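Local coordinates for protein Rho guanine nucleotide exchange factor 12 (PDB 1TXD) that acts as a guanine nucleotide exchange factor for the RhoA GTPase, here represented by its catalytic DH domain and the adjoining PH domain, at residues Gln7-Arg12 with Glu94-Asp99; Pro20-Arg25 with Thr188-Glu193; Phe69-Asp74 with Ala122-Asn127; Leu76-Gly81 with Glu115-Ala120. The protein carries 1 engineered substitution. All coordinates share one frame; numbering follows the deposited sequence.

Interaction 1: residues Gln7-Arg12 with Glu94-Asp99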
loop_
_atom_site.group_PDB
_atom_site.type_symbol
_atom_site.label_atom_id
_atom_site.label_comp_id
_atom_site.label_asym_id
_atom_site.label_seq_id
_atom_site.Cartn_x
_atom_site.Cartn_y
_atom_site.Cartn_z
ATOM N N GLN A 7 3.409 0.966 36.798
ATOM C CA GLN A 7 3.454 1.241 38.251
ATOM C C GLN A 7 3.788 -0.021 39.063
ATOM O O GLN A 7 4.236 0.062 40.223
ATOM C CB GLN A 7 2.121 1.848 38.729
ATOM C CG GLN A 7 1.707 3.122 37.975
ATOM C CD GLN A 7 0.237 3.464 38.090
ATOM O OE1 GLN A 7 -0.626 2.628 37.796
ATOM N NE2 GLN A 7 -0.059 4.705 38.488
ATOM N N GLN A 8 3.547 -1.177 38.432
ATOM C CA GLN A 8 3.981 -2.485 38.925
ATOM C C GLN A 8 5.503 -2.588 39.047
ATOM O O GLN A 8 6.005 -3.124 40.036
ATOM C CB GLN A 8 3.465 -3.593 37.995
ATOM C CG GLN A 8 3.896 -5.020 38.370
ATOM C CD GLN A 8 3.416 -5.459 39.754
ATOM O OE1 GLN A 8 4.228 -5.816 40.606
ATOM N NE2 GLN A 8 2.103 -5.428 39.978
ATOM N N LEU A 9 6.228 -2.105 38.044
ATOM C CA LEU A 9 7.680 -2.013 38.149
ATOM C C LEU A 9 8.052 -1.227 39.403
ATOM O O LEU A 9 8.504 -1.814 40.391
ATOM C CB LEU A 9 8.308 -1.344 36.906
ATOM C CG LEU A 9 8.575 -2.199 35.652
ATOM C CD1 LEU A 9 8.932 -1.330 34.425
ATOM C CD2 LEU A 9 9.673 -3.233 35.921
ATOM N N VAL A 10 7.806 0.084 39.371
ATOM C CA VAL A 10 8.361 1.012 40.371
ATOM C C VAL A 10 7.856 0.736 41.769
ATOM O O VAL A 10 6.668 0.448 41.958
ATOM C CB VAL A 10 8.008 2.501 40.091
ATOM C CG1 VAL A 10 8.894 3.422 40.945
ATOM C CG2 VAL A 10 8.142 2.847 38.613
ATOM N N SER A 11 8.756 0.856 42.744
ATOM C CA SER A 11 8.354 0.830 44.142
ATOM C C SER A 11 7.243 1.878 44.351
ATOM O O SER A 11 7.321 2.975 43.801
ATOM C CB SER A 11 9.566 1.059 45.068
ATOM O OG SER A 11 9.848 2.430 45.293
ATOM N N ARG A 12 6.197 1.525 45.101
ATOM C CA ARG A 12 5.089 2.452 45.406
ATOM C C ARG A 12 5.550 3.678 46.200
ATOM O O ARG A 12 4.898 4.725 46.174
ATOM C CB ARG A 12 3.992 1.752 46.218
ATOM C CG ARG A 12 3.392 0.519 45.567
ATOM C CD ARG A 12 2.003 0.158 46.063
ATOM N NE ARG A 12 1.981 -0.183 47.486
ATOM C CZ ARG A 12 0.957 -0.774 48.115
ATOM N NH1 ARG A 12 -0.146 -1.116 47.453
ATOM N NH2 ARG A 12 1.039 -1.026 49.418
ATOM N N GLU A 94 17.803 1.571 38.138
ATOM C CA GLU A 94 17.012 0.558 38.844
ATOM C C GLU A 94 15.610 1.056 39.249
ATOM O O GLU A 94 14.725 0.231 39.537
ATOM C CB GLU A 94 17.757 0.022 40.089
ATOM C CG GLU A 94 16.878 -0.774 41.070
ATOM C CD GLU A 94 17.657 -1.672 42.020
ATOM O OE1 GLU A 94 18.259 -1.146 42.985
ATOM O OE2 GLU A 94 17.641 -2.911 41.810
ATOM N N THR A 95 15.403 2.375 39.278
ATOM C CA THR A 95 14.083 2.938 39.632
ATOM C C THR A 95 12.920 2.476 38.726
ATOM O O THR A 95 11.756 2.536 39.145
ATOM C CB THR A 95 14.118 4.494 39.650
ATOM O OG1 THR A 95 15.014 4.990 38.640
ATOM C CG2 THR A 95 14.699 5.018 40.965
ATOM N N SER A 96 13.239 2.029 37.506
ATOM C CA SER A 96 12.254 1.736 36.455
ATOM C C SER A 96 11.538 3.001 35.991
ATOM O O SER A 96 10.706 2.960 35.080
ATOM C CB SER A 96 11.253 0.666 36.880
ATOM O OG SER A 96 11.864 -0.280 37.732
ATOM N N VAL A 97 11.898 4.124 36.605
ATOM C CA VAL A 97 11.478 5.435 36.156
ATOM C C VAL A 97 12.435 5.847 35.054
ATOM O O VAL A 97 13.647 5.798 35.222
ATOM C CB VAL A 97 11.527 6.451 37.288
ATOM C CG1 VAL A 97 11.159 7.848 36.795
ATOM C CG2 VAL A 97 10.617 6.007 38.386
ATOM N N ILE A 98 11.866 6.239 33.924
ATOM C CA ILE A 98 12.630 6.633 32.764
ATOM C C ILE A 98 12.775 8.129 32.863
ATOM O O ILE A 98 11.809 8.816 33.190
ATOM C CB ILE A 98 11.877 6.229 31.487
ATOM C CG1 ILE A 98 11.957 4.711 31.299
ATOM C CG2 ILE A 98 12.416 6.932 30.280
ATOM C CD1 ILE A 98 10.641 4.027 31.520
ATOM N N ASP A 99 13.963 8.629 32.552
ATOM C CA ASP A 99 14.184 10.067 32.568
ATOM C C ASP A 99 13.976 10.603 31.162
ATOM O O ASP A 99 12.892 10.410 30.608
ATOM C CB ASP A 99 15.553 10.416 33.181
ATOM C CG ASP A 99 15.619 10.105 34.678
ATOM O OD1 ASP A 99 14.659 10.465 35.428
ATOM O OD2 ASP A 99 16.592 9.496 35.191
#

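Interaction 2: residues Pro20-Arg25 with Thr188-Glu193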
loop_
_atom_site.group_PDB
_atom_site.type_symbol
_atom_site.label_atom_id
_atom_site.label_comp_id
_atom_site.label_asym_id
_atom_site.label_seq_id
_atom_site.Cartn_x
_atom_site.Cartn_y
_atom_site.Cartn_z
ATOM N N PRO A 20 1.977 14.121 39.439
ATOM C CA PRO A 20 0.931 13.474 38.623
ATOM C C PRO A 20 1.242 13.489 37.114
ATOM O O PRO A 20 1.234 12.453 36.459
ATOM C CB PRO A 20 -0.339 14.288 38.948
ATOM C CG PRO A 20 -0.075 14.961 40.238
ATOM C CD PRO A 20 1.425 15.125 40.373
ATOM N N CYS A 21 1.582 14.652 36.576
ATOM C CA CYS A 21 1.938 14.745 35.167
ATOM C C CYS A 21 3.124 13.856 34.825
ATOM O O CYS A 21 3.228 13.342 33.717
ATOM C CB CYS A 21 2.224 16.196 34.766
ATOM S SG CYS A 21 3.807 16.896 35.358
ATOM N N GLU A 22 4.022 13.663 35.773
ATOM C CA GLU A 22 5.180 12.799 35.558
ATOM C C GLU A 22 4.784 11.322 35.563
ATOM O O GLU A 22 5.384 10.496 34.876
ATOM C CB GLU A 22 6.270 13.114 36.603
ATOM C CG GLU A 22 7.504 12.235 36.517
ATOM C CD GLU A 22 8.177 12.263 35.138
ATOM O OE1 GLU A 22 8.001 13.249 34.379
ATOM O OE2 GLU A 22 8.876 11.289 34.824
ATOM N N ILE A 23 3.743 10.975 36.300
ATOM C CA ILE A 23 3.211 9.618 36.236
ATOM C C ILE A 23 2.585 9.343 34.854
ATOM O O ILE A 23 2.759 8.257 34.318
ATOM C CB ILE A 23 2.243 9.350 37.398
ATOM C CG1 ILE A 23 3.043 8.805 38.587
ATOM C CG2 ILE A 23 1.196 8.357 37.049
ATOM C CD1 ILE A 23 2.355 8.915 39.853
ATOM N N LYS A 24 1.892 10.334 34.287
ATOM C CA LYS A 24 1.256 10.191 32.977
ATOM C C LYS A 24 2.315 10.036 31.899
ATOM O O LYS A 24 2.167 9.189 31.021
ATOM C CB LYS A 24 0.365 11.388 32.649
ATOM C CG LYS A 24 -1.044 11.265 33.183
ATOM C CD LYS A 24 -1.534 12.557 33.822
ATOM C CE LYS A 24 -2.681 12.317 34.805
ATOM N NZ LYS A 24 -2.682 13.344 35.867
ATOM N N ARG A 25 3.374 10.846 31.972
ATOM C CA ARG A 25 4.524 10.732 31.075
ATOM C C ARG A 25 5.045 9.302 31.085
ATOM O O ARG A 25 5.347 8.749 30.014
ATOM C CB ARG A 25 5.669 11.728 31.424
ATOM C CG ARG A 25 6.714 11.964 30.270
ATOM C CD ARG A 25 7.869 12.907 30.615
ATOM N NE ARG A 25 8.787 12.226 31.510
ATOM C CZ ARG A 25 9.953 11.688 31.190
ATOM N NH1 ARG A 25 10.460 11.770 29.958
ATOM N NH2 ARG A 25 10.640 11.076 32.151
ATOM N N THR A 188 5.274 16.156 28.606
ATOM C CA THR A 188 6.666 16.508 28.765
ATOM C C THR A 188 6.667 17.998 29.068
ATOM O O THR A 188 6.199 18.810 28.268
ATOM C CB THR A 188 7.472 16.180 27.497
ATOM O OG1 THR A 188 7.592 14.750 27.333
ATOM C CG2 THR A 188 8.894 16.675 27.638
ATOM N N GLU A 189 7.162 18.349 30.243
ATOM C CA GLU A 189 7.033 19.718 30.728
ATOM C C GLU A 189 8.108 20.620 30.157
ATOM O O GLU A 189 7.815 21.696 29.640
ATOM C CB GLU A 189 7.085 19.744 32.252
ATOM C CG GLU A 189 6.055 18.855 32.903
ATOM C CD GLU A 189 5.116 19.645 33.779
ATOM O OE1 GLU A 189 5.571 20.145 34.840
ATOM O OE2 GLU A 189 3.927 19.763 33.396
ATOM N N TRP A 190 9.344 20.145 30.195
ATOM C CA TRP A 190 10.492 21.014 30.044
ATOM C C TRP A 190 10.916 21.120 28.578
ATOM O O TRP A 190 11.105 20.110 27.900
ATOM C CB TRP A 190 11.636 20.602 30.984
ATOM C CG TRP A 190 12.077 19.207 30.880
ATOM C CD1 TRP A 190 13.267 18.783 30.383
ATOM C CD2 TRP A 190 11.364 18.017 31.301
ATOM N NE1 TRP A 190 13.334 17.409 30.436
ATOM C CE2 TRP A 190 12.183 16.912 30.994
ATOM C CE3 TRP A 190 10.107 17.774 31.884
ATOM C CZ2 TRP A 190 11.787 15.578 31.248
ATOM C CZ3 TRP A 190 9.715 16.456 32.142
ATOM C CH2 TRP A 190 10.557 15.380 31.832
ATOM N N PRO A 191 11.063 22.354 28.096
ATOM C CA PRO A 191 10.925 22.664 26.664
ATOM C C PRO A 191 11.925 21.986 25.729
ATOM O O PRO A 191 11.547 21.682 24.605
ATOM C CB PRO A 191 11.126 24.188 26.613
ATOM C CG PRO A 191 10.913 24.643 27.986
ATOM C CD PRO A 191 11.425 23.556 28.872
ATOM N N THR A 192 13.165 21.793 26.170
ATOM C CA THR A 192 14.220 21.244 25.312
ATOM C C THR A 192 13.943 19.766 25.043
ATOM O O THR A 192 14.176 19.259 23.934
ATOM C CB THR A 192 15.614 21.481 25.982
ATOM O OG1 THR A 192 15.850 22.889 26.116
ATOM C CG2 THR A 192 16.760 21.031 25.098
ATOM N N GLU A 193 13.410 19.089 26.058
ATOM C CA GLU A 193 13.047 17.686 25.947
ATOM C C GLU A 193 11.801 17.524 25.091
ATOM O O GLU A 193 11.772 16.650 24.207
ATOM C CB GLU A 193 12.841 17.063 27.324
ATOM C CG GLU A 193 12.133 15.719 27.335
ATOM C CD GLU A 193 13.010 14.574 26.883
ATOM O OE1 GLU A 193 12.544 13.426 27.002
ATOM O OE2 GLU A 193 14.156 14.815 26.426
HETATM O O HOH W 1 9.564 13.115 27.575
#

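Interaction 3: residues Phe69-Asp74 with Ala122-Asn127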
loop_
_atom_site.group_PDB
_atom_site.type_symbol
_atom_site.label_atom_id
_atom_site.label_comp_id
_atom_site.label_asym_id
_atom_site.label_seq_id
_atom_site.Cartn_x
_atom_site.Cartn_y
_atom_site.Cartn_z
ATOM N N PHE A 69 6.154 -12.802 1.156
ATOM C CA PHE A 69 6.832 -12.363 2.381
ATOM C C PHE A 69 7.881 -11.284 2.254
ATOM O O PHE A 69 8.310 -10.711 3.267
ATOM C CB PHE A 69 7.546 -13.602 3.004
ATOM C CG PHE A 69 6.607 -14.688 3.407
ATOM C CD1 PHE A 69 5.697 -14.481 4.473
ATOM C CD2 PHE A 69 6.631 -15.940 2.748
ATOM C CE1 PHE A 69 4.775 -15.501 4.836
ATOM C CE2 PHE A 69 5.720 -16.968 3.086
ATOM C CZ PHE A 69 4.815 -16.773 4.160
ATOM N N SER A 70 8.374 -11.067 1.031
ATOM C CA SER A 70 9.336 -10.006 0.712
ATOM C C SER A 70 10.371 -9.868 1.782
ATOM O O SER A 70 11.183 -10.832 2.098
ATOM C CB SER A 70 8.583 -8.705 0.354
ATOM O OG SER A 70 7.832 -8.159 1.485
ATOM N N ASN A 71 10.392 -8.692 2.376
ATOM C CA ASN A 71 11.428 -8.316 3.348
ATOM C C ASN A 71 10.938 -8.435 4.773
ATOM O O ASN A 71 11.389 -7.710 5.603
ATOM C CB ASN A 71 11.957 -6.917 3.090
ATOM C CG ASN A 71 10.953 -5.863 3.418
ATOM O OD1 ASN A 71 9.772 -6.138 3.422
ATOM N ND2 ASN A 71 11.417 -4.689 3.836
ATOM N N LEU A 72 10.055 -9.402 5.041
ATOM C CA LEU A 72 9.714 -9.811 6.402
ATOM C C LEU A 72 10.952 -9.961 7.348
ATOM O O LEU A 72 10.945 -9.469 8.476
ATOM C CB LEU A 72 8.969 -11.185 6.456
ATOM C CG LEU A 72 8.560 -11.574 7.884
ATOM C CD1 LEU A 72 7.632 -10.497 8.528
ATOM C CD2 LEU A 72 7.804 -12.916 7.840
ATOM N N GLU A 73 11.987 -10.583 6.864
ATOM C CA GLU A 73 13.229 -10.796 7.660
ATOM C C GLU A 73 13.786 -9.412 8.184
ATOM O O GLU A 73 14.161 -9.280 9.338
ATOM C CB GLU A 73 14.259 -11.451 6.775
ATOM C CG GLU A 73 15.540 -12.010 7.395
ATOM C CD GLU A 73 16.490 -12.544 6.308
ATOM O OE1 GLU A 73 17.683 -12.166 6.244
ATOM O OE2 GLU A 73 16.061 -13.371 5.469
ATOM N N ASP A 74 13.757 -8.379 7.343
ATOM C CA ASP A 74 14.331 -7.091 7.761
ATOM C C ASP A 74 13.376 -6.303 8.622
ATOM O O ASP A 74 13.795 -5.591 9.502
ATOM C CB ASP A 74 14.777 -6.205 6.601
ATOM C CG ASP A 74 15.543 -6.918 5.548
ATOM O OD1 ASP A 74 16.451 -7.863 5.774
ATOM O OD2 ASP A 74 15.339 -6.507 4.402
ATOM N N ALA A 122 8.451 0.502 3.689
ATOM C CA ALA A 122 7.866 0.899 2.365
ATOM C C ALA A 122 7.867 -0.310 1.448
ATOM O O ALA A 122 6.921 -0.520 0.671
ATOM C CB ALA A 122 8.674 2.062 1.680
ATOM N N THR A 123 8.929 -1.100 1.561
ATOM C CA THR A 123 9.078 -2.329 0.774
ATOM C C THR A 123 8.059 -3.402 1.242
ATOM O O THR A 123 7.261 -3.917 0.429
ATOM C CB THR A 123 10.510 -2.833 0.876
ATOM O OG1 THR A 123 11.381 -1.913 0.188
ATOM C CG2 THR A 123 10.702 -4.145 0.181
ATOM N N PHE A 124 8.091 -3.752 2.538
ATOM C CA PHE A 124 7.066 -4.653 3.074
ATOM C C PHE A 124 5.645 -4.185 2.760
ATOM O O PHE A 124 4.880 -4.895 2.136
ATOM C CB PHE A 124 7.199 -4.922 4.548
ATOM C CG PHE A 124 6.325 -6.036 5.010
ATOM C CD1 PHE A 124 6.654 -7.321 4.749
ATOM C CD2 PHE A 124 5.208 -5.799 5.765
ATOM C CE1 PHE A 124 5.860 -8.365 5.164
ATOM C CE2 PHE A 124 4.424 -6.853 6.188
ATOM C CZ PHE A 124 4.761 -8.117 5.901
ATOM N N CYS A 125 5.296 -2.984 3.136
ATOM C CA CYS A 125 3.925 -2.579 3.082
ATOM C C CYS A 125 3.373 -2.328 1.659
ATOM O O CYS A 125 2.195 -2.502 1.418
ATOM C CB CYS A 125 3.704 -1.299 3.931
ATOM S SG CYS A 125 4.094 -1.420 5.700
ATOM N N SER A 126 4.215 -1.857 0.755
ATOM C CA SER A 126 3.800 -1.528 -0.624
ATOM C C SER A 126 3.611 -2.824 -1.397
ATOM O O SER A 126 2.858 -2.878 -2.304
ATOM C CB SER A 126 4.836 -0.626 -1.333
ATOM O OG SER A 126 6.058 -1.330 -1.550
ATOM N N ASN A 127 4.281 -3.873 -0.951
ATOM C CA ASN A 127 4.097 -5.196 -1.478
ATOM C C ASN A 127 2.844 -5.970 -1.087
ATOM O O ASN A 127 2.534 -7.025 -1.723
ATOM C CB ASN A 127 5.244 -6.124 -1.053
ATOM C CG ASN A 127 5.309 -7.361 -1.929
ATOM O OD1 ASN A 127 5.184 -7.240 -3.103
ATOM N ND2 ASN A 127 5.387 -8.539 -1.348
HETATM O O HOH W 2 5.233 -9.223 1.664
#

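Interaction 4: residues Leu76-Gly81 with Glu115-Ala120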
loop_
_atom_site.group_PDB
_atom_site.type_symbol
_atom_site.label_atom_id
_atom_site.label_comp_id
_atom_site.label_asym_id
_atom_site.label_seq_id
_atom_site.Cartn_x
_atom_site.Cartn_y
_atom_site.Cartn_z
ATOM N N LEU A 76 11.307 -7.614 10.642
ATOM C CA LEU A 76 11.547 -8.342 11.867
ATOM C C LEU A 76 12.774 -7.880 12.644
ATOM O O LEU A 76 12.622 -7.565 13.829
ATOM C CB LEU A 76 11.565 -9.839 11.665
ATOM C CG LEU A 76 11.866 -10.736 12.862
ATOM C CD1 LEU A 76 10.827 -10.618 13.979
ATOM C CD2 LEU A 76 11.961 -12.188 12.408
ATOM N N GLN A 77 13.973 -7.942 12.039
ATOM C CA GLN A 77 15.244 -7.568 12.724
ATOM C C GLN A 77 15.190 -6.076 13.150
ATOM O O GLN A 77 15.622 -5.725 14.195
ATOM C CB GLN A 77 16.464 -7.827 11.821
ATOM C CG GLN A 77 17.258 -9.164 12.047
ATOM C CD GLN A 77 16.839 -9.960 13.314
ATOM O OE1 GLN A 77 17.177 -9.566 14.441
ATOM N NE2 GLN A 77 16.092 -11.050 13.121
ATOM N N LEU A 78 14.568 -5.226 12.352
ATOM C CA LEU A 78 14.431 -3.837 12.677
ATOM C C LEU A 78 13.668 -3.573 13.987
ATOM O O LEU A 78 14.172 -2.876 14.902
ATOM C CB LEU A 78 13.773 -3.109 11.513
ATOM C CG LEU A 78 13.617 -1.608 11.651
ATOM C CD1 LEU A 78 13.484 -0.969 10.344
ATOM C CD2 LEU A 78 12.453 -1.242 12.537
ATOM N N HIS A 79 12.512 -4.200 14.109
ATOM C CA HIS A 79 11.638 -4.077 15.275
ATOM C C HIS A 79 12.182 -4.819 16.502
ATOM O O HIS A 79 12.056 -4.295 17.636
ATOM C CB HIS A 79 10.227 -4.485 14.914
ATOM C CG HIS A 79 9.508 -3.466 14.085
ATOM N ND1 HIS A 79 8.976 -2.306 14.607
ATOM C CD2 HIS A 79 9.211 -3.446 12.763
ATOM C CE1 HIS A 79 8.420 -1.599 13.645
ATOM N NE2 HIS A 79 8.527 -2.281 12.515
ATOM N N ILE A 80 12.855 -5.949 16.323
ATOM C CA ILE A 80 13.628 -6.504 17.447
ATOM C C ILE A 80 14.746 -5.515 17.936
ATOM O O ILE A 80 14.887 -5.304 19.144
ATOM C CB ILE A 80 14.254 -7.834 17.081
ATOM C CG1 ILE A 80 13.204 -8.930 16.991
ATOM C CG2 ILE A 80 15.367 -8.274 18.116
ATOM C CD1 ILE A 80 13.686 -10.171 16.261
ATOM N N GLY A 81 15.537 -4.925 17.023
ATOM C CA GLY A 81 16.568 -3.978 17.428
ATOM C C GLY A 81 15.981 -2.764 18.144
ATOM O O GLY A 81 16.509 -2.300 19.103
ATOM N N GLU A 115 15.662 6.570 7.860
ATOM C CA GLU A 115 15.887 5.971 6.529
ATOM C C GLU A 115 15.710 4.461 6.546
ATOM O O GLU A 115 15.143 3.895 5.641
ATOM C CB GLU A 115 17.289 6.302 5.983
ATOM C CG GLU A 115 17.606 7.791 5.938
ATOM C CD GLU A 115 16.968 8.488 4.749
ATOM O OE1 GLU A 115 16.487 7.804 3.813
ATOM O OE2 GLU A 115 16.964 9.731 4.739
ATOM N N LYS A 116 16.235 3.804 7.555
ATOM C CA LYS A 116 16.127 2.385 7.634
ATOM C C LYS A 116 14.629 1.963 7.794
ATOM O O LYS A 116 14.197 1.107 7.096
ATOM C CB LYS A 116 16.992 1.855 8.763
ATOM C CG LYS A 116 16.825 0.363 8.971
ATOM C CD LYS A 116 17.904 -0.202 9.928
ATOM C CE LYS A 116 17.994 -1.745 9.874
ATOM N NZ LYS A 116 19.161 -2.229 8.984
ATOM N N LEU A 117 13.867 2.606 8.674
ATOM C CA LEU A 117 12.490 2.237 8.919
ATOM C C LEU A 117 11.642 2.555 7.741
ATOM O O LEU A 117 10.910 1.699 7.331
ATOM C CB LEU A 117 11.919 2.908 10.199
ATOM C CG LEU A 117 10.460 2.754 10.571
ATOM C CD1 LEU A 117 10.124 1.301 10.602
ATOM C CD2 LEU A 117 10.125 3.429 11.940
ATOM N N LYS A 118 11.755 3.757 7.175
ATOM C CA LYS A 118 10.885 4.124 6.072
ATOM C C LYS A 118 11.152 3.235 4.852
ATOM O O LYS A 118 10.225 2.728 4.282
ATOM C CB LYS A 118 10.924 5.629 5.754
ATOM C CG LYS A 118 11.850 6.130 4.668
ATOM C CD LYS A 118 12.055 7.661 4.819
ATOM C CE LYS A 118 12.406 8.397 3.517
ATOM N NZ LYS A 118 12.477 9.883 3.710
ATOM N N HIS A 119 12.410 2.951 4.511
ATOM C CA HIS A 119 12.652 2.037 3.365
ATOM C C HIS A 119 12.242 0.614 3.584
ATOM O O HIS A 119 11.746 -0.039 2.694
ATOM C CB HIS A 119 14.083 2.101 2.886
ATOM C CG HIS A 119 14.384 3.369 2.166
ATOM N ND1 HIS A 119 14.502 3.439 0.811
ATOM C CD2 HIS A 119 14.641 4.609 2.624
ATOM C CE1 HIS A 119 14.805 4.677 0.452
ATOM N NE2 HIS A 119 14.898 5.399 1.539
ATOM N N ALA A 120 12.369 0.134 4.800
ATOM C CA ALA A 120 12.046 -1.263 5.026
ATOM C C ALA A 120 10.534 -1.405 5.069
ATOM O O ALA A 120 9.962 -2.284 4.411
ATOM C CB ALA A 120 12.666 -1.772 6.281
#

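Interaction 1: residues Gln7-Arg12 with Glu94-Asp99
The backbone oxygen Thr95 O is met by three carbons of Val10: Val10 CG1 lies 3.5 Å from Thr95 O, and Val10 CG2 is also near, 3.7 Å from the same oxygen. No hydrogen bond joins the two segments, so this carbonyl rests on the isopropyl group of Val10 by van der Waals contact. The two branches of Val10 also share a partner in Val97: CG2 of Val97 lies 4.0 Å from CG2 of Val10 and equally near its CG1. The valine side chains cross obliquely, both buried. Val97 turns this branch to the backbone-N side of its side chain, with CG1 anti to the backbone N (chi1 177°). Beside the valines, Leu9 CB approaches Ser96 CB to 3.6 Å, and the leucine's CD1 reaches the same carbon at 3.9 Å. Ser96 has a positive phi of 66°, a left-handed conformation at the bend between Thr95 and Val97. Its carbonyl oxygen receives a weak hydrogen bond from Trp6 NE1, and a little farther on Gln26 NE2 of helix 20-57 bonds Ile98 O. Leu9 and Val10, at and just after the end of helix 6-9, pack on the loop between helices 72-90 and 102-109 of the DH domain. With contacts made mainly by carbon against carbon and against one carbonyl oxygen, shape sets the fit, while polar ties to the loop come from neighbours, Gln26 and, weakly, Trp6.

Interaction 2: residues Pro20-Arg25 with Thr188-Glu193
Arg25 extends from helix 20-57 to the turn before helix 191-230 and presents a face of its guanidinium to the indole of Trp190. Trp190 CH2 stands 3.6 Å above that plane, offset toward the rim. The planes are 63° apart, with Arg25 NE near the plane of the indole at its edge, so the groups do not stack. A bend at chi3 (74°) swings NE of Arg25 out of an otherwise extended chain and toward Glu22, one helical turn back. Glu22 is gripped side-on: NE bonds OE1 at 3.1 Å, and NH2 bonds the syn lone pair of OE2, in the guanidinium plane, at 3.2 Å. NH2 also bonds Asp99 O, and Gln26 NE2 shares Glu22 OE2. On the remaining nitrogen, NH1, water 1 sits at 2.9 Å and donates to both Thr188 OG1 and Glu193 OE1; the direct salt bridge from NH1 to Glu193 OE1 is long, at 4.0 Å. Thr188 OG1 is also hydrogen-bonded to Ile184 O, and Glu193 OE1 further accepts from the backbone nitrogens of Ile101 and Gly102. Trp190 is held by NE1 on Gln100 OE1, while Glu193 CG lies over a face of its ring. Nearer the start of the helix, Cys21 SG meets the carboxylate of Glu189, 3.4 Å from CD, and Lys19 forms a salt bridge with Glu189 OE1. Arg25, with Glu193 and Trp190, thus ties the starts of two helices to residues Asp99 to Gly102. Two carboxylates probably offset the arginine's charge, and the bridging water spans a gap too wide for a close ion pair.

Interaction 3: residues Phe69-Asp74 with Ala122-Asn127
Asn71 lays its amide oxygen against the backbone and edge of Phe124, where helix 72-90 starts beside the last turn of helix 112-126 in the helical bundle of the DH domain. Its OD1 is 3.0 Å from Phe124 N, but the angle is too poor for a hydrogen bond, and Phe124 CB is almost as near. The amide plane is turned 34° from the ring. The amide nitrogen ND2 bonds Ala120 O and packs 3.6 Å from Thr123 CB. A type II' beta turn from Phe69 to Leu72 connects helices 62-69 and 72-90 and brings further groups to the phenyl ring: Phe69 O approaches CE1 of Phe124 in the ring plane at 3.9 Å, and Ser70 OG lies 3.6 Å from CD1. With CG anti to the backbone N (chi1 -169°), Phe124 directs its ring to this turn; Gln170 of helix 169-186 also touches it. The Phe69 side chain, pointing away from segment 122-127, meets Tyr51 edge-to-face. Asn127 ties in helix 62-69, ND2 donating to Lys67 O and, at 3.1 Å, to water 2, which lies 2.8 Å from Ser70 OG.

Interaction 4: residues Leu76-Gly81 with Glu115-Ala120
Leu78 reaches from helix 72-90 onto helix 112-126, two members of the DH helical bundle that run roughly antiparallel, at 144°, with segment axes 10.8 Å apart. Its CD1 does most of the touching, lying 3.6 Å from Leu117 CA and thus against the backbone itself. Around that methyl group are Lys116 CG at 3.8 Å and Ala120 CB at 4.2 Å, on successive turns of the partner helix. CG of Leu78 is anti to the backbone N (chi1 -177°), which carries the branch point out to the other helix. The side chains of Leu78 and Leu117 cross at about a right angle, and those of Leu78 and Lys116 slide past each other in opposite directions, the lysine lending its aliphatic part. His79 completes this first shell, its NE2 4.4 Å from Leu117 CD1. Glu36 and Gln170, in the second shell, fix the imidazole through its two nitrogens: ND1 bonds Glu36 OE1 and NE2 bonds Gln170 NE2. The ring also meets His39 edge-to-face, while Leu117 packs on Ile207 of helix 191-230. The other methyl of Leu78, CD2, sits 3.9 Å above the centre of the His79 ring and 4.0 Å from Leu117 CD1.

How the interactions relate
All four contacts are partly buried and fall into two pairs that show how chemistry follows place in a helical bundle. Interactions 3 and 4, centres 10 Å apart, join the same helices, 72-90 and 112-126: the helix-to-helix face is mainly apolar, whereas the turn end brings in amides and a water. The Asn71 to Ala120 bond links them. Interactions 1 and 2, centres 16 Å apart, lie toward the other end of the DH domain, where Asp99 O bonds Arg25 NH2. The contrast is sharper, since interaction 1 is carbon against carbon and carbonyl, and interaction 2 a salt-bridge network with an indole over the guanidinium. About 28 Å separates the centres of interactions 2 and 4.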